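Local coordinates for protein DNA helicase RecQ (Deinococcus radiodurans, PDB 4Q48) that probably couples ATP hydrolysis to 3'-5' unwinding of duplex DNA, the chain here being its catalytic core of helicase, zinc-binding and RQC domains, at residues A[14-19]-A[23-28]; A[50-55]-A[143-148]. All coordinates share one frame; numbering follows the deposited sequence.

Contact 1 (A[14-19]-A[23-28])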
ATOM      1  N   HIS A  14      -5.460 -19.212 -24.183  1.00 70.20           N
ATOM      2  CA  HIS A  14      -6.590 -19.148 -25.106  1.00 75.50           C
ATOM      3  C   HIS A  14      -7.715 -18.274 -24.541  1.00 75.49           C
ATOM      4  O   HIS A  14      -8.340 -17.505 -25.271  1.00 69.08           O
ATOM      5  CB  HIS A  14      -7.114 -20.547 -25.427  1.00 74.26           C
ATOM      6  CG  HIS A  14      -8.347 -20.548 -26.276  1.00 74.00           C
ATOM      7  ND1 HIS A  14      -9.611 -20.380 -25.756  1.00 82.72           N
ATOM      8  CD2 HIS A  14      -8.511 -20.723 -27.608  1.00 80.58           C
ATOM      9  CE1 HIS A  14     -10.500 -20.437 -26.731  1.00 87.64           C
ATOM     10  NE2 HIS A  14      -9.859 -20.647 -27.866  1.00 80.46           N
ATOM     11  N   LEU A  15      -7.975 -18.400 -23.241  1.00 74.89           N
ATOM     12  CA  LEU A  15      -9.026 -17.615 -22.611  1.00 72.70           C
ATOM     13  C   LEU A  15      -8.556 -16.181 -22.404  1.00 72.23           C
ATOM     14  O   LEU A  15      -9.338 -15.240 -22.533  1.00 70.48           O
ATOM     15  CB  LEU A  15      -9.464 -18.238 -21.280  1.00 67.66           C
ATOM     16  CG  LEU A  15     -10.424 -19.434 -21.367  1.00 62.44           C
ATOM     17  CD1 LEU A  15     -10.581 -20.094 -20.014  1.00 53.85           C
ATOM     18  CD2 LEU A  15     -11.779 -19.039 -21.904  1.00 53.43           C
ATOM     19  N   LEU A  16      -7.269 -16.032 -22.099  1.00 71.90           N
ATOM     20  CA  LEU A  16      -6.666 -14.724 -21.883  1.00 72.77           C
ATOM     21  C   LEU A  16      -7.026 -13.769 -23.012  1.00 79.38           C
ATOM     22  O   LEU A  16      -7.507 -12.665 -22.752  1.00 83.35           O
ATOM     23  CB  LEU A  16      -5.147 -14.847 -21.739  1.00 72.58           C
ATOM     24  CG  LEU A  16      -4.399 -13.579 -21.318  1.00 78.35           C
ATOM     25  CD1 LEU A  16      -4.930 -13.096 -19.987  1.00 75.93           C
ATOM     26  CD2 LEU A  16      -2.899 -13.848 -21.212  1.00 79.02           C
ATOM     27  N   GLN A  17      -6.804 -14.158 -24.261  1.00 78.25           N
ATOM     28  CA  GLN A  17      -7.070 -13.193 -25.317  1.00 81.57           C
ATOM     29  C   GLN A  17      -8.408 -13.419 -26.048  1.00 79.81           C
ATOM     30  O   GLN A  17      -8.879 -12.525 -26.757  1.00 88.21           O
ATOM     31  CB  GLN A  17      -5.921 -13.125 -26.320  1.00 88.92           C
ATOM     32  CG  GLN A  17      -5.954 -11.775 -27.049  1.00 91.49           C
ATOM     33  CD  GLN A  17      -4.656 -11.371 -27.703  1.00 93.80           C
ATOM     34  OE1 GLN A  17      -3.762 -12.187 -27.920  1.00 96.07           O
ATOM     35  NE2 GLN A  17      -4.536 -10.084 -28.004  1.00 98.11           N
ATOM     36  N   THR A  18      -9.064 -14.559 -25.852  1.00 74.26           N
ATOM     37  CA  THR A  18     -10.427 -14.681 -26.379  1.00 75.46           C
ATOM     38  C   THR A  18     -11.415 -13.902 -25.503  1.00 77.14           C
ATOM     39  O   THR A  18     -12.594 -13.767 -25.850  1.00 77.47           O
ATOM     40  CB  THR A  18     -10.901 -16.165 -26.492  1.00 77.15           C
ATOM     41  OG1 THR A  18     -12.053 -16.238 -27.341  1.00 82.47           O
ATOM     42  CG2 THR A  18     -11.281 -16.731 -25.139  1.00 76.46           C
ATOM     43  N   ILE A  19     -10.932 -13.393 -24.370  1.00 76.24           N
ATOM     44  CA  ILE A  19     -11.781 -12.649 -23.440  1.00 75.21           C
ATOM     45  C   ILE A  19     -11.220 -11.285 -23.057  1.00 69.62           C
ATOM     46  O   ILE A  19     -11.914 -10.280 -23.182  1.00 70.53           O
ATOM     47  CB  ILE A  19     -12.055 -13.488 -22.163  1.00 77.19           C
ATOM     48  CG1 ILE A  19     -12.932 -14.690 -22.529  1.00 72.58           C
ATOM     49  CG2 ILE A  19     -12.771 -12.673 -21.107  1.00 67.47           C
ATOM     50  CD1 ILE A  19     -13.017 -15.732 -21.464  1.00 71.52           C
ATOM     51  N   PRO A  23      -2.179 -10.581 -25.177  1.00 94.56           N
ATOM     52  CA  PRO A  23      -1.615 -11.761 -25.860  1.00 88.69           C
ATOM     53  C   PRO A  23      -0.785 -12.640 -24.941  1.00 78.54           C
ATOM     54  O   PRO A  23      -0.502 -13.778 -25.310  1.00 79.61           O
ATOM     55  CB  PRO A  23      -0.737 -11.157 -26.964  1.00 88.52           C
ATOM     56  CG  PRO A  23      -1.223  -9.734 -27.110  1.00 90.76           C
ATOM     57  CD  PRO A  23      -1.612  -9.333 -25.713  1.00 91.18           C
ATOM     58  N   ALA A  24      -0.379 -12.103 -23.792  1.00 75.93           N
ATOM     59  CA  ALA A  24       0.312 -12.885 -22.765  1.00 77.53           C
ATOM     60  C   ALA A  24       0.349 -12.177 -21.405  1.00 71.14           C
ATOM     61  O   ALA A  24       0.176 -10.959 -21.310  1.00 76.29           O
ATOM     62  CB  ALA A  24       1.730 -13.211 -23.216  1.00 80.94           C
ATOM     63  N   PHE A  25       0.582 -12.949 -20.354  1.00 66.42           N
ATOM     64  CA  PHE A  25       0.549 -12.422 -18.998  1.00 73.54           C
ATOM     65  C   PHE A  25       1.570 -11.321 -18.795  1.00 74.57           C
ATOM     66  O   PHE A  25       2.511 -11.191 -19.576  1.00 79.42           O
ATOM     67  CB  PHE A  25       0.748 -13.555 -17.984  1.00 76.40           C
ATOM     68  CG  PHE A  25      -0.367 -14.564 -17.996  1.00 78.56           C
ATOM     69  CD1 PHE A  25      -1.670 -14.162 -17.735  1.00 70.09           C
ATOM     70  CD2 PHE A  25      -0.124 -15.900 -18.289  1.00 81.26           C
ATOM     71  CE1 PHE A  25      -2.703 -15.064 -17.751  1.00 71.64           C
ATOM     72  CE2 PHE A  25      -1.161 -16.814 -18.305  1.00 82.65           C
ATOM     73  CZ  PHE A  25      -2.457 -16.393 -18.036  1.00 77.43           C
ATOM     74  N   ARG A  26       1.381 -10.531 -17.743  1.00 69.07           N
ATOM     75  CA  ARG A  26       2.295  -9.434 -17.444  1.00 69.73           C
ATOM     76  C   ARG A  26       2.952  -9.556 -16.077  1.00 74.08           C
ATOM     77  O   ARG A  26       2.284  -9.653 -15.052  1.00 80.56           O
ATOM     78  CB  ARG A  26       1.551  -8.099 -17.575  1.00 69.08           C
ATOM     79  CG  ARG A  26       0.996  -7.934 -18.974  1.00 71.08           C
ATOM     80  CD  ARG A  26      -0.023  -6.821 -19.177  1.00 69.95           C
ATOM     81  NE  ARG A  26      -0.171  -6.625 -20.621  1.00 73.82           N
ATOM     82  CZ  ARG A  26      -1.068  -5.841 -21.210  1.00 72.87           C
ATOM     83  NH1 ARG A  26      -1.936  -5.136 -20.481  1.00 63.43           N
ATOM     84  NH2 ARG A  26      -1.093  -5.776 -22.542  1.00 72.45           N
ATOM     85  N   GLY A  27       4.275  -9.491 -16.060  1.00 70.96           N
ATOM     86  CA  GLY A  27       5.002  -9.644 -14.818  1.00 72.05           C
ATOM     87  C   GLY A  27       4.766 -11.018 -14.220  1.00 73.34           C
ATOM     88  O   GLY A  27       4.950 -12.037 -14.888  1.00 74.92           O
ATOM     89  N   VAL A  28       4.344 -11.048 -12.963  1.00 70.24           N
ATOM     90  CA  VAL A  28       4.186 -12.306 -12.239  1.00 70.11           C
ATOM     91  C   VAL A  28       2.821 -12.998 -12.406  1.00 72.04           C
ATOM     92  O   VAL A  28       2.545 -13.985 -11.721  1.00 67.75           O
ATOM     93  CB  VAL A  28       4.436 -12.093 -10.731  1.00 63.70           C
ATOM     94  CG1 VAL A  28       5.702 -11.313 -10.522  1.00 71.99           C
ATOM     95  CG2 VAL A  28       3.280 -11.361 -10.094  1.00 63.45           C
TER
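Leu16 and Phe25 carry the apolar part of this contact, and tracing Leu16 outward shows how. Its CA–CB bond points toward residues 23-28, and CG lies anti to the backbone N (chi1 -172°), which carries the fork of the side chain across to the loop. CD1 reaches the ring's near rim, 3.7 Å from CE1 of Phe25. CD2 sits over one ring face, 3.9 Å from the centroid and 21° off the normal, the geometry of a CH-pi contact, and also lies 3.7 Å from the carbonyl carbon of Ala24. The ring end of Phe25 comes nearer to residues 14-19 than its CB direction would suggest, and touches Leu58 of helix 50-62 and Ala12 and Leu13 of helix 10-20. On the more exposed flank, Gln17, extended beyond CG, brings its amide slantwise across the pyrrolidine of Pro23: NE2 approaches CG of Pro23 at 3.4 Å, while OE1 faces the CA and CB side. The same NE2 makes a weak hydrogen bond to Gly21 O, two residues before Pro23 in the same loop. The loop doubles back onto the helix that precedes it, burying 242 Å². Ala24 and Arg26 belong to the ADP site, empty of nucleotide in this model, and Arg26 makes a cation-pi contact with Tyr22. Sequence and position are consistent with motif 0 of RecQ helicases, the element ahead of the P-loop that contacts the adenine nucleotide.

Contact 2 (A[50-55]-A[143-148])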
ATOM      1  N   GLY A  50      -7.625  -4.157 -13.721  1.00 48.67           N
ATOM      2  CA  GLY A  50      -8.240  -5.376 -14.216  1.00 53.12           C
ATOM      3  C   GLY A  50      -7.240  -6.502 -14.450  1.00 60.57           C
ATOM      4  O   GLY A  50      -7.624  -7.603 -14.883  1.00 60.17           O
ATOM      5  N   GLY A  51      -5.962  -6.214 -14.191  1.00 52.09           N
ATOM      6  CA  GLY A  51      -4.907  -7.206 -14.242  1.00 52.67           C
ATOM      7  C   GLY A  51      -4.929  -7.959 -12.916  1.00 62.02           C
ATOM      8  O   GLY A  51      -4.803  -9.186 -12.880  1.00 62.27           O
ATOM      9  N   LYS A  52      -5.144  -7.229 -11.822  1.00 55.40           N
ATOM     10  CA  LYS A  52      -5.330  -7.857 -10.517  1.00 50.88           C
ATOM     11  C   LYS A  52      -6.594  -8.706 -10.434  1.00 54.16           C
ATOM     12  O   LYS A  52      -6.646  -9.652  -9.662  1.00 58.00           O
ATOM     13  CB  LYS A  52      -5.364  -6.809  -9.408  1.00 51.87           C
ATOM     14  CG  LYS A  52      -4.942  -7.364  -8.057  1.00 43.80           C
ATOM     15  CD  LYS A  52      -5.057  -6.342  -6.961  1.00 40.79           C
ATOM     16  CE  LYS A  52      -6.510  -6.071  -6.637  1.00 47.12           C
ATOM     17  NZ  LYS A  52      -6.671  -5.581  -5.249  1.00 56.57           N
ATOM     18  N   SER A  53      -7.636  -8.343 -11.171  1.00 55.23           N
ATOM     19  CA  SER A  53      -8.869  -9.123 -11.146  1.00 51.27           C
ATOM     20  C   SER A  53      -8.674 -10.417 -11.924  1.00 52.55           C
ATOM     21  O   SER A  53      -9.247 -11.443 -11.589  1.00 48.46           O
ATOM     22  CB  SER A  53     -10.025  -8.324 -11.717  1.00 49.22           C
ATOM     23  OG  SER A  53     -10.274  -7.209 -10.891  1.00 55.83           O
ATOM     24  N   LEU A  54      -7.852 -10.339 -12.967  1.00 55.46           N
ATOM     25  CA  LEU A  54      -7.485 -11.468 -13.818  1.00 53.33           C
ATOM     26  C   LEU A  54      -7.023 -12.687 -13.016  1.00 54.44           C
ATOM     27  O   LEU A  54      -7.180 -13.832 -13.430  1.00 51.25           O
ATOM     28  CB  LEU A  54      -6.358 -11.021 -14.742  1.00 56.46           C
ATOM     29  CG  LEU A  54      -5.744 -11.932 -15.793  1.00 65.25           C
ATOM     30  CD1 LEU A  54      -6.741 -12.213 -16.896  1.00 72.74           C
ATOM     31  CD2 LEU A  54      -4.511 -11.272 -16.353  1.00 68.41           C
ATOM     32  N   CYS A  55      -6.425 -12.405 -11.868  1.00 53.37           N
ATOM     33  CA  CYS A  55      -5.768 -13.396 -11.048  1.00 47.57           C
ATOM     34  C   CYS A  55      -6.728 -14.344 -10.340  1.00 54.81           C
ATOM     35  O   CYS A  55      -6.307 -15.386  -9.827  1.00 58.25           O
ATOM     36  CB  CYS A  55      -4.869 -12.686 -10.046  1.00 50.97           C
ATOM     37  SG  CYS A  55      -3.465 -11.864 -10.868  1.00 62.80           S
ATOM     38  N   ALA A 143     -11.770 -16.221  -3.714  1.00 40.18           N
ATOM     39  CA  ALA A 143     -10.866 -15.062  -3.837  1.00 34.58           C
ATOM     40  C   ALA A 143     -11.256 -14.026  -2.828  1.00 39.03           C
ATOM     41  O   ALA A 143     -12.369 -13.485  -2.887  1.00 39.16           O
ATOM     42  CB  ALA A 143     -10.921 -14.475  -5.207  1.00 39.04           C
ATOM     43  N   ILE A 144     -10.350 -13.746  -1.894  1.00 42.35           N
ATOM     44  CA  ILE A 144     -10.563 -12.664  -0.933  1.00 40.48           C
ATOM     45  C   ILE A 144      -9.883 -11.382  -1.447  1.00 48.28           C
ATOM     46  O   ILE A 144      -8.657 -11.241  -1.389  1.00 47.17           O
ATOM     47  CB  ILE A 144     -10.054 -13.044   0.468  1.00 40.10           C
ATOM     48  CG1 ILE A 144     -10.886 -14.194   1.042  1.00 44.73           C
ATOM     49  CG2 ILE A 144     -10.198 -11.900   1.424  1.00 48.13           C
ATOM     50  CD1 ILE A 144     -10.214 -15.561   0.967  1.00 42.28           C
ATOM     51  N   ASP A 145     -10.690 -10.479  -2.011  1.00 53.50           N
ATOM     52  CA  ASP A 145     -10.179  -9.207  -2.512  1.00 56.80           C
ATOM     53  C   ASP A 145     -10.160  -8.186  -1.388  1.00 56.61           C
ATOM     54  O   ASP A 145     -10.994  -8.242  -0.473  1.00 52.91           O
ATOM     55  CB  ASP A 145     -11.011  -8.668  -3.680  1.00 53.66           C
ATOM     56  CG  ASP A 145     -10.179  -7.804  -4.630  1.00 62.77           C
ATOM     57  OD1 ASP A 145      -9.172  -7.206  -4.163  1.00 64.09           O
ATOM     58  OD2 ASP A 145     -10.522  -7.727  -5.836  1.00 58.71           O
ATOM     59  N   GLU A 146      -9.209  -7.258  -1.481  1.00 52.56           N
ATOM     60  CA  GLU A 146      -8.921  -6.321  -0.400  1.00 58.00           C
ATOM     61  C   GLU A 146      -8.697  -7.017   0.933  1.00 57.36           C
ATOM     62  O   GLU A 146      -9.305  -6.644   1.944  1.00 59.39           O
ATOM     63  CB  GLU A 146     -10.035  -5.290  -0.283  1.00 61.01           C
ATOM     64  CG  GLU A 146      -9.818  -4.128  -1.242  1.00 67.39           C
ATOM     65  CD  GLU A 146     -11.092  -3.677  -1.881  1.00 72.85           C
ATOM     66  OE1 GLU A 146     -12.102  -4.390  -1.710  1.00 78.55           O
ATOM     67  OE2 GLU A 146     -11.095  -2.616  -2.540  1.00 76.92           O
ATOM     68  N   ALA A 147      -7.809  -8.016   0.922  1.00 51.72           N
ATOM     69  CA  ALA A 147      -7.554  -8.870   2.080  1.00 48.71           C
ATOM     70  C   ALA A 147      -7.088  -8.095   3.319  1.00 63.74           C
ATOM     71  O   ALA A 147      -7.182  -8.578   4.460  1.00 64.14           O
ATOM     72  CB  ALA A 147      -6.539  -9.924   1.721  1.00 47.79           C
ATOM     73  N   HIS A 148      -6.549  -6.904   3.084  1.00 64.66           N
ATOM     74  CA  HIS A 148      -5.980  -6.094   4.145  1.00 66.07           C
ATOM     75  C   HIS A 148      -6.978  -5.801   5.260  1.00 67.84           C
ATOM     76  O   HIS A 148      -6.577  -5.612   6.408  1.00 72.95           O
ATOM     77  CB  HIS A 148      -5.456  -4.776   3.572  1.00 67.15           C
ATOM     78  CG  HIS A 148      -6.475  -4.007   2.786  1.00 66.01           C
ATOM     79  ND1 HIS A 148      -6.448  -3.920   1.409  1.00 63.00           N
ATOM     80  CD2 HIS A 148      -7.547  -3.282   3.186  1.00 68.00           C
ATOM     81  CE1 HIS A 148      -7.460  -3.176   0.997  1.00 63.92           C
ATOM     82  NE2 HIS A 148      -8.140  -2.773   2.055  1.00 65.36           N
TER
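The carboxylate of Asp145 is met by Lys52 NZ at OD1, on the syn lone pair, the side of the other oxygen, while the anti lone pair of OD1 is taken by the backbone N of Glu146. The second flat group, the His148 ring, has Glu146 O above the centre of one face at 3.8 Å; its ND1 is hydrogen-bonded to Thr180 OG1, and it meets the ring of His155 with the planes about 60° apart. These residues identify the two halves of a P-loop NTPase site: Lys52 belongs to the Walker A motif that opens helix 50-62, and residues 145-148 form the DEAH box (Walker B) at the end of strand 139-145. Gly51, Lys52 and Ser53 bind ADP, which is absent from this model. The lysine chain is bent at chi3 (72°), swinging its tip over to the strand end, where NZ of Lys52 forms a 3.2 Å salt bridge with OD1 of Asp145. The buried area is small, 84 Å², so this polar pair makes up most of the join. With an alanine in place of Asp145, the Lys52 ammonium would probably lose its carboxylate mate and be freer to turn, and Glu146 N would lose its acceptor. That second bond is a local one: Glu146 N lies 2.7 Å from OD1 of Asp145, with an N-H...O angle of 132°.

Contact 1 closes before contact 2 opens along the chain, and their centres lie 16 Å apart in the first helicase domain, on the same side of the chain's centre. Helix 50-62 joins them: its Lys52 reaches the end of strand 139-145, the central strand of the seven-stranded parallel sheet, while Leu54 on the same turns packs its CD1 against CD1 of Leu16 at 3.7 Å. Phe25 CD1 also comes within 4.3 Å of CD2 of Leu54. The same helix, 50-62, thus lies between an outer contact of mixed apolar and amide packing and an inner, charged one, and residues of both belong to the nucleotide site, consistent with adenine-end and phosphate-end elements of one ATPase pocket.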